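Local coordinates for abietadiene synthase, chloroplastic (Abies grandis, PDB 3S9V), which is a chloroplast enzyme of the terpene synthase family, a large single chain built mainly of helices and including a metal-binding domain, at residues A[621-633]-A[695-707]. Numbering follows the deposited sequence.
Sequences EAKYVPSFNEYIE and EVASAIQCYMKDH
Phe628 N, at the start of helix 628-638, donates to Asp706 OD2 at 2.5 Å and meets that oxygen on its syn lone pair, the side facing OD1. OD1 itself lies against Ser627 CB. Here a carboxylate from segment 695-707 supplements the N-cap of helix 628-638: Ser627 OG takes Glu630 N in a weak bond, while Asp706 takes an amide of the same first turn. Segments 628-633 and 699-706 run nearly antiparallel, at 160°. The neighbouring Lys705 runs alongside Val625 in the opposite direction, its CD 4.0 Å from Val625 CG1; the chain then bends (chi3 65°) and delivers NZ to Val625 O at 2.6 Å. About one turn before Asp706, Cys702 faces the other segment; its SG lies 3.7 Å from Tyr631 CB and approaches the ring obliquely, 4.4 Å from its centroid, a sulfur-aromatic contact. Ser698 CA covers a face of that ring, and Tyr631 OH bonds to Asp683 of helix 669-693, whose OD2 also receives Ala699 N. Tyr703 turns an edge to the ring face of Phe628, planes at 79°. The negative carboxylate beside a helix N-terminus, and the ammonium on a loop carbonyl, probably favour this docking electrostatically.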
ATOM      1  N   GLU A 621     -18.105 -37.053  21.010  1.00 44.44           N
ATOM      2  CA  GLU A 621     -18.741 -37.959  21.959  1.00 47.39           C
ATOM      3  C   GLU A 621     -17.962 -39.270  22.074  1.00 46.23           C
ATOM      4  O   GLU A 621     -17.928 -39.885  23.137  1.00 47.04           O
ATOM      5  CB  GLU A 621     -20.199 -38.218  21.552  1.00 49.94           C
ATOM      6  CG  GLU A 621     -20.442 -39.453  20.706  1.00 64.80           C
ATOM      7  CD  GLU A 621     -20.398 -40.737  21.519  1.00 75.35           C
ATOM      8  OE1 GLU A 621     -21.133 -40.831  22.527  1.00 77.95           O
ATOM      9  OE2 GLU A 621     -19.632 -41.652  21.148  1.00 81.04           O
ATOM     10  N   ALA A 622     -17.331 -39.694  20.981  1.00 44.29           N
ATOM     11  CA  ALA A 622     -16.544 -40.924  20.994  1.00 42.82           C
ATOM     12  C   ALA A 622     -15.096 -40.600  21.343  1.00 42.65           C
ATOM     13  O   ALA A 622     -14.250 -41.489  21.415  1.00 44.68           O
ATOM     14  CB  ALA A 622     -16.611 -41.614  19.634  1.00 35.63           C
ATOM     15  N   LYS A 623     -14.828 -39.318  21.565  1.00 44.45           N
ATOM     16  CA  LYS A 623     -13.487 -38.850  21.902  1.00 46.94           C
ATOM     17  C   LYS A 623     -12.461 -39.422  20.940  1.00 47.03           C
ATOM     18  O   LYS A 623     -11.455 -40.003  21.347  1.00 47.63           O
ATOM     19  CB  LYS A 623     -13.132 -39.234  23.342  1.00 53.63           C
ATOM     20  CG  LYS A 623     -13.937 -38.486  24.397  1.00 60.26           C
ATOM     21  CD  LYS A 623     -13.408 -38.776  25.787  1.00 71.55           C
ATOM     22  CE  LYS A 623     -14.157 -37.986  26.847  1.00 76.89           C
ATOM     23  NZ  LYS A 623     -13.585 -38.228  28.203  1.00 79.10           N
ATOM     24  N   TYR A 624     -12.730 -39.250  19.651  1.00 46.09           N
ATOM     25  CA  TYR A 624     -11.850 -39.745  18.606  1.00 42.63           C
ATOM     26  C   TYR A 624     -10.967 -38.618  18.096  1.00 40.21           C
ATOM     27  O   TYR A 624     -11.406 -37.475  17.963  1.00 39.44           O
ATOM     28  CB  TYR A 624     -12.685 -40.316  17.455  1.00 47.33           C
ATOM     29  CG  TYR A 624     -11.877 -40.886  16.309  1.00 50.72           C
ATOM     30  CD1 TYR A 624     -11.024 -41.974  16.504  1.00 52.00           C
ATOM     31  CD2 TYR A 624     -11.970 -40.342  15.028  1.00 51.91           C
ATOM     32  CE1 TYR A 624     -10.282 -42.507  15.450  1.00 56.17           C
ATOM     33  CE2 TYR A 624     -11.233 -40.867  13.966  1.00 55.98           C
ATOM     34  CZ  TYR A 624     -10.391 -41.951  14.183  1.00 58.82           C
ATOM     35  OH  TYR A 624      -9.657 -42.477  13.139  1.00 55.43           O
ATOM     36  N   VAL A 625      -9.712 -38.943  17.825  1.00 35.86           N
ATOM     37  CA  VAL A 625      -8.776 -37.963  17.314  1.00 34.63           C
ATOM     38  C   VAL A 625      -8.281 -38.490  15.980  1.00 34.83           C
ATOM     39  O   VAL A 625      -7.351 -39.288  15.926  1.00 35.40           O
ATOM     40  CB  VAL A 625      -7.589 -37.777  18.264  1.00 36.65           C
ATOM     41  CG1 VAL A 625      -6.598 -36.795  17.668  1.00 38.15           C
ATOM     42  CG2 VAL A 625      -8.082 -37.282  19.613  1.00 38.31           C
ATOM     43  N   PRO A 626      -8.907 -38.051  14.879  1.00 34.74           N
ATOM     44  CA  PRO A 626      -8.511 -38.501  13.544  1.00 32.81           C
ATOM     45  C   PRO A 626      -7.136 -37.994  13.153  1.00 30.74           C
ATOM     46  O   PRO A 626      -6.546 -37.184  13.863  1.00 33.85           O
ATOM     47  CB  PRO A 626      -9.615 -37.935  12.656  1.00 34.16           C
ATOM     48  CG  PRO A 626      -9.966 -36.657  13.352  1.00 35.29           C
ATOM     49  CD  PRO A 626     -10.010 -37.074  14.801  1.00 28.66           C
ATOM     50  N   SER A 627      -6.624 -38.485  12.029  1.00 25.80           N
ATOM     51  CA  SER A 627      -5.329 -38.048  11.539  1.00 26.13           C
ATOM     52  C   SER A 627      -5.481 -36.596  11.095  1.00 25.54           C
ATOM     53  O   SER A 627      -6.597 -36.080  11.015  1.00 27.36           O
ATOM     54  CB  SER A 627      -4.894 -38.895  10.343  1.00 26.69           C
ATOM     55  OG  SER A 627      -5.699 -38.619   9.206  1.00 34.42           O
ATOM     56  N   PHE A 628      -4.363 -35.948  10.794  1.00 21.92           N
ATOM     57  CA  PHE A 628      -4.387 -34.562  10.354  1.00 25.95           C
ATOM     58  C   PHE A 628      -5.229 -34.386   9.081  1.00 26.35           C
ATOM     59  O   PHE A 628      -6.193 -33.620   9.071  1.00 25.79           O
ATOM     60  CB  PHE A 628      -2.963 -34.057  10.099  1.00 23.43           C
ATOM     61  CG  PHE A 628      -2.896 -32.600   9.734  1.00 27.63           C
ATOM     62  CD1 PHE A 628      -3.137 -31.619  10.692  1.00 26.81           C
ATOM     63  CD2 PHE A 628      -2.616 -32.206   8.430  1.00 24.26           C
ATOM     64  CE1 PHE A 628      -3.097 -30.265  10.355  1.00 33.35           C
ATOM     65  CE2 PHE A 628      -2.576 -30.858   8.083  1.00 27.02           C
ATOM     66  CZ  PHE A 628      -2.816 -29.885   9.048  1.00 30.78           C
ATOM     67  N   ASN A 629      -4.858 -35.096   8.019  1.00 24.83           N
ATOM     68  CA  ASN A 629      -5.573 -35.018   6.749  1.00 27.22           C
ATOM     69  C   ASN A 629      -7.075 -35.207   6.875  1.00 21.49           C
ATOM     70  O   ASN A 629      -7.850 -34.442   6.301  1.00 25.66           O
ATOM     71  CB  ASN A 629      -5.026 -36.050   5.764  1.00 34.24           C
ATOM     72  CG  ASN A 629      -3.744 -35.599   5.112  1.00 41.15           C
ATOM     73  OD1 ASN A 629      -2.795 -35.210   5.790  1.00 39.93           O
ATOM     74  ND2 ASN A 629      -3.705 -35.649   3.783  1.00 53.90           N
ATOM     75  N   GLU A 630      -7.492 -36.225   7.614  1.00 17.30           N
ATOM     76  CA  GLU A 630      -8.915 -36.462   7.771  1.00 18.83           C
ATOM     77  C   GLU A 630      -9.564 -35.334   8.549  1.00 18.95           C
ATOM     78  O   GLU A 630     -10.641 -34.876   8.183  1.00 18.16           O
ATOM     79  CB  GLU A 630      -9.193 -37.787   8.475  1.00 18.72           C
ATOM     80  CG  GLU A 630     -10.681 -38.032   8.716  1.00 29.98           C
ATOM     81  CD  GLU A 630     -10.997 -39.459   9.144  1.00 41.73           C
ATOM     82  OE1 GLU A 630     -10.434 -39.922  10.156  1.00 49.78           O
ATOM     83  OE2 GLU A 630     -11.818 -40.117   8.472  1.00 40.84           O
ATOM     84  N   TYR A 631      -8.907 -34.880   9.612  1.00 19.52           N
ATOM     85  CA  TYR A 631      -9.452 -33.797  10.421  1.00 22.61           C
ATOM     86  C   TYR A 631      -9.583 -32.521   9.602  1.00 23.63           C
ATOM     87  O   TYR A 631     -10.678 -31.954   9.479  1.00 22.69           O
ATOM     88  CB  TYR A 631      -8.568 -33.523  11.639  1.00 27.49           C
ATOM     89  CG  TYR A 631      -8.974 -32.273  12.396  1.00 21.21           C
ATOM     90  CD1 TYR A 631      -8.311 -31.068  12.192  1.00 20.24           C
ATOM     91  CD2 TYR A 631     -10.050 -32.291  13.287  1.00 29.17           C
ATOM     92  CE1 TYR A 631      -8.708 -29.903  12.858  1.00 27.15           C
ATOM     93  CE2 TYR A 631     -10.458 -31.135  13.956  1.00 27.71           C
ATOM     94  CZ  TYR A 631      -9.779 -29.947  13.736  1.00 23.72           C
ATOM     95  OH  TYR A 631     -10.165 -28.805  14.398  1.00 25.42           O
ATOM     96  N   ILE A 632      -8.465 -32.073   9.042  1.00 20.77           N
ATOM     97  CA  ILE A 632      -8.461 -30.863   8.238  1.00 21.83           C
ATOM     98  C   ILE A 632      -9.503 -30.851   7.126  1.00 17.93           C
ATOM     99  O   ILE A 632     -10.118 -29.821   6.887  1.00 15.21           O
ATOM    100  CB  ILE A 632      -7.058 -30.585   7.653  1.00 27.04           C
ATOM    101  CG1 ILE A 632      -6.316 -29.637   8.588  1.00 32.79           C
ATOM    102  CG2 ILE A 632      -7.158 -29.942   6.279  1.00 37.78           C
ATOM    103  CD1 ILE A 632      -7.056 -28.319   8.816  1.00 24.00           C
ATOM    104  N   GLU A 633      -9.709 -31.976   6.443  1.00 17.66           N
ATOM    105  CA  GLU A 633     -10.715 -32.005   5.384  1.00 23.58           C
ATOM    106  C   GLU A 633     -12.114 -31.644   5.900  1.00 24.20           C
ATOM    107  O   GLU A 633     -12.825 -30.871   5.261  1.00 28.13           O
ATOM    108  CB  GLU A 633     -10.749 -33.372   4.699  1.00 26.82           C
ATOM    109  CG  GLU A 633      -9.534 -33.632   3.811  1.00 42.80           C
ATOM    110  CD  GLU A 633      -9.245 -32.486   2.837  1.00 45.83           C
ATOM    111  OE1 GLU A 633     -10.173 -32.057   2.116  1.00 49.15           O
ATOM    112  OE2 GLU A 633      -8.083 -32.022   2.790  1.00 41.99           O
ATOM    113  N   GLU A 695     -12.508 -30.904  24.011  1.00102.10           N
ATOM    114  CA  GLU A 695     -12.155 -31.331  22.655  1.00 97.72           C
ATOM    115  C   GLU A 695     -10.664 -31.614  22.507  1.00 91.43           C
ATOM    116  O   GLU A 695      -9.829 -30.734  22.722  1.00 92.17           O
ATOM    117  CB  GLU A 695     -12.576 -30.258  21.646  1.00101.47           C
ATOM    118  CG  GLU A 695     -14.048 -29.872  21.732  1.00106.44           C
ATOM    119  CD  GLU A 695     -14.428 -28.784  20.747  1.00107.46           C
ATOM    120  OE1 GLU A 695     -14.327 -29.023  19.524  1.00106.40           O
ATOM    121  OE2 GLU A 695     -14.827 -27.690  21.197  1.00108.59           O
ATOM    122  N   VAL A 696     -10.334 -32.845  22.133  1.00 83.46           N
ATOM    123  CA  VAL A 696      -8.941 -33.235  21.972  1.00 74.86           C
ATOM    124  C   VAL A 696      -8.568 -33.373  20.497  1.00 67.38           C
ATOM    125  O   VAL A 696      -7.464 -33.807  20.166  1.00 68.82           O
ATOM    126  CB  VAL A 696      -8.661 -34.572  22.695  1.00 75.52           C
ATOM    127  CG1 VAL A 696      -7.161 -34.833  22.753  1.00 74.95           C
ATOM    128  CG2 VAL A 696      -9.256 -34.538  24.097  1.00 74.00           C
ATOM    129  N   ALA A 697      -9.485 -32.990  19.614  1.00 56.42           N
ATOM    130  CA  ALA A 697      -9.239 -33.088  18.182  1.00 47.65           C
ATOM    131  C   ALA A 697      -9.084 -31.719  17.529  1.00 42.93           C
ATOM    132  O   ALA A 697     -10.056 -30.974  17.391  1.00 42.69           O
ATOM    133  CB  ALA A 697     -10.373 -33.856  17.517  1.00 49.90           C
ATOM    134  N   SER A 698      -7.860 -31.389  17.129  1.00 37.22           N
ATOM    135  CA  SER A 698      -7.599 -30.109  16.485  1.00 36.87           C
ATOM    136  C   SER A 698      -6.413 -30.215  15.535  1.00 37.11           C
ATOM    137  O   SER A 698      -5.723 -31.232  15.494  1.00 40.47           O
ATOM    138  CB  SER A 698      -7.319 -29.022  17.534  1.00 45.78           C
ATOM    139  OG  SER A 698      -6.032 -29.161  18.118  1.00 53.37           O
ATOM    140  N   ALA A 699      -6.173 -29.163  14.767  1.00 31.83           N
ATOM    141  CA  ALA A 699      -5.060 -29.177  13.840  1.00 30.22           C
ATOM    142  C   ALA A 699      -3.791 -29.650  14.551  1.00 34.81           C
ATOM    143  O   ALA A 699      -3.224 -30.677  14.189  1.00 37.19           O
ATOM    144  CB  ALA A 699      -4.852 -27.794  13.258  1.00 25.14           C
ATOM    145  N   ILE A 700      -3.362 -28.914  15.572  1.00 37.47           N
ATOM    146  CA  ILE A 700      -2.150 -29.257  16.313  1.00 38.08           C
ATOM    147  C   ILE A 700      -2.218 -30.640  16.951  1.00 37.78           C
ATOM    148  O   ILE A 700      -1.340 -31.471  16.724  1.00 36.27           O
ATOM    149  CB  ILE A 700      -1.841 -28.219  17.428  1.00 41.60           C
ATOM    150  CG1 ILE A 700      -1.548 -26.847  16.817  1.00 45.83           C
ATOM    151  CG2 ILE A 700      -0.628 -28.663  18.230  1.00 38.68           C
ATOM    152  CD1 ILE A 700      -2.746 -26.184  16.169  1.00 51.78           C
ATOM    153  N   GLN A 701      -3.262 -30.883  17.740  1.00 37.67           N
ATOM    154  CA  GLN A 701      -3.439 -32.165  18.418  1.00 41.54           C
ATOM    155  C   GLN A 701      -3.338 -33.350  17.465  1.00 44.33           C
ATOM    156  O   GLN A 701      -2.683 -34.354  17.766  1.00 46.27           O
ATOM    157  CB  GLN A 701      -4.789 -32.196  19.134  1.00 45.20           C
ATOM    158  CG  GLN A 701      -4.910 -31.158  20.243  1.00 66.31           C
ATOM    159  CD  GLN A 701      -6.271 -31.164  20.923  1.00 77.27           C
ATOM    160  OE1 GLN A 701      -7.288 -30.838  20.309  1.00 81.51           O
ATOM    161  NE2 GLN A 701      -6.292 -31.535  22.201  1.00 81.43           N
ATOM    162  N   CYS A 702      -3.984 -33.226  16.310  1.00 41.64           N
ATOM    163  CA  CYS A 702      -3.982 -34.285  15.311  1.00 38.72           C
ATOM    164  C   CYS A 702      -2.623 -34.468  14.654  1.00 37.60           C
ATOM    165  O   CYS A 702      -2.198 -35.597  14.399  1.00 35.93           O
ATOM    166  CB  CYS A 702      -5.036 -34.001  14.236  1.00 35.70           C
ATOM    167  SG  CYS A 702      -6.744 -34.124  14.818  1.00 33.29           S
ATOM    168  N   TYR A 703      -1.937 -33.365  14.379  1.00 37.79           N
ATOM    169  CA  TYR A 703      -0.636 -33.459  13.740  1.00 41.10           C
ATOM    170  C   TYR A 703       0.310 -34.177  14.682  1.00 45.63           C
ATOM    171  O   TYR A 703       1.156 -34.975  14.260  1.00 47.70           O
ATOM    172  CB  TYR A 703      -0.072 -32.076  13.412  1.00 35.59           C
ATOM    173  CG  TYR A 703       1.152 -32.161  12.530  1.00 35.70           C
ATOM    174  CD1 TYR A 703       1.060 -32.678  11.240  1.00 34.76           C
ATOM    175  CD2 TYR A 703       2.409 -31.782  12.996  1.00 36.84           C
ATOM    176  CE1 TYR A 703       2.179 -32.821  10.440  1.00 33.94           C
ATOM    177  CE2 TYR A 703       3.547 -31.921  12.194  1.00 34.43           C
ATOM    178  CZ  TYR A 703       3.418 -32.444  10.918  1.00 33.53           C
ATOM    179  OH  TYR A 703       4.522 -32.595  10.110  1.00 41.87           O
ATOM    180  N   MET A 704       0.156 -33.893  15.966  1.00 47.48           N
ATOM    181  CA  MET A 704       0.998 -34.508  16.968  1.00 52.42           C
ATOM    182  C   MET A 704       0.709 -36.002  17.064  1.00 55.04           C
ATOM    183  O   MET A 704       1.599 -36.787  17.389  1.00 56.73           O
ATOM    184  CB  MET A 704       0.795 -33.817  18.322  1.00 51.54           C
ATOM    185  CG  MET A 704       1.327 -32.386  18.357  1.00 48.67           C
ATOM    186  SD  MET A 704       1.037 -31.520  19.916  1.00 50.31           S
ATOM    187  CE  MET A 704       2.550 -31.907  20.802  1.00 60.17           C
ATOM    188  N   LYS A 705      -0.525 -36.401  16.768  1.00 56.42           N
ATOM    189  CA  LYS A 705      -0.864 -37.819  16.832  1.00 57.38           C
ATOM    190  C   LYS A 705      -0.293 -38.562  15.628  1.00 58.17           C
ATOM    191  O   LYS A 705      -0.025 -39.761  15.700  1.00 60.06           O
ATOM    192  CB  LYS A 705      -2.380 -38.028  16.883  1.00 60.57           C
ATOM    193  CG  LYS A 705      -2.779 -39.378  17.477  1.00 60.29           C
ATOM    194  CD  LYS A 705      -4.146 -39.841  16.994  1.00 65.87           C
ATOM    195  CE  LYS A 705      -4.131 -40.117  15.491  1.00 69.61           C
ATOM    196  NZ  LYS A 705      -5.410 -40.702  14.992  1.00 69.37           N
ATOM    197  N   ASP A 706      -0.108 -37.857  14.518  1.00 57.99           N
ATOM    198  CA  ASP A 706       0.451 -38.497  13.334  1.00 61.07           C
ATOM    199  C   ASP A 706       1.973 -38.509  13.398  1.00 63.03           C
ATOM    200  O   ASP A 706       2.634 -39.167  12.592  1.00 64.06           O
ATOM    201  CB  ASP A 706      -0.007 -37.788  12.057  1.00 63.96           C
ATOM    202  CG  ASP A 706      -1.494 -37.945  11.801  1.00 65.68           C
ATOM    203  OD1 ASP A 706      -2.001 -39.089  11.870  1.00 62.57           O
ATOM    204  OD2 ASP A 706      -2.152 -36.925  11.520  1.00 63.91           O
ATOM    205  N   HIS A 707       2.525 -37.769  14.354  1.00 63.78           N
ATOM    206  CA  HIS A 707       3.970 -37.713  14.532  1.00 64.23           C
ATOM    207  C   HIS A 707       4.315 -37.579  16.017  1.00 64.86           C
ATOM    208  O   HIS A 707       4.736 -36.514  16.469  1.00 64.82           O
ATOM    209  CB  HIS A 707       4.573 -36.523  13.773  1.00 63.48           C
ATOM    210  CG  HIS A 707       4.217 -36.474  12.320  1.00 60.91           C
ATOM    211  ND1 HIS A 707       2.968 -36.104  11.870  1.00 63.40           N
ATOM    212  CD2 HIS A 707       4.959 -36.709  11.211  1.00 60.27           C
ATOM    213  CE1 HIS A 707       2.958 -36.108  10.549  1.00 62.35           C
ATOM    214  NE2 HIS A 707       4.153 -36.471  10.124  1.00 57.89           N
TER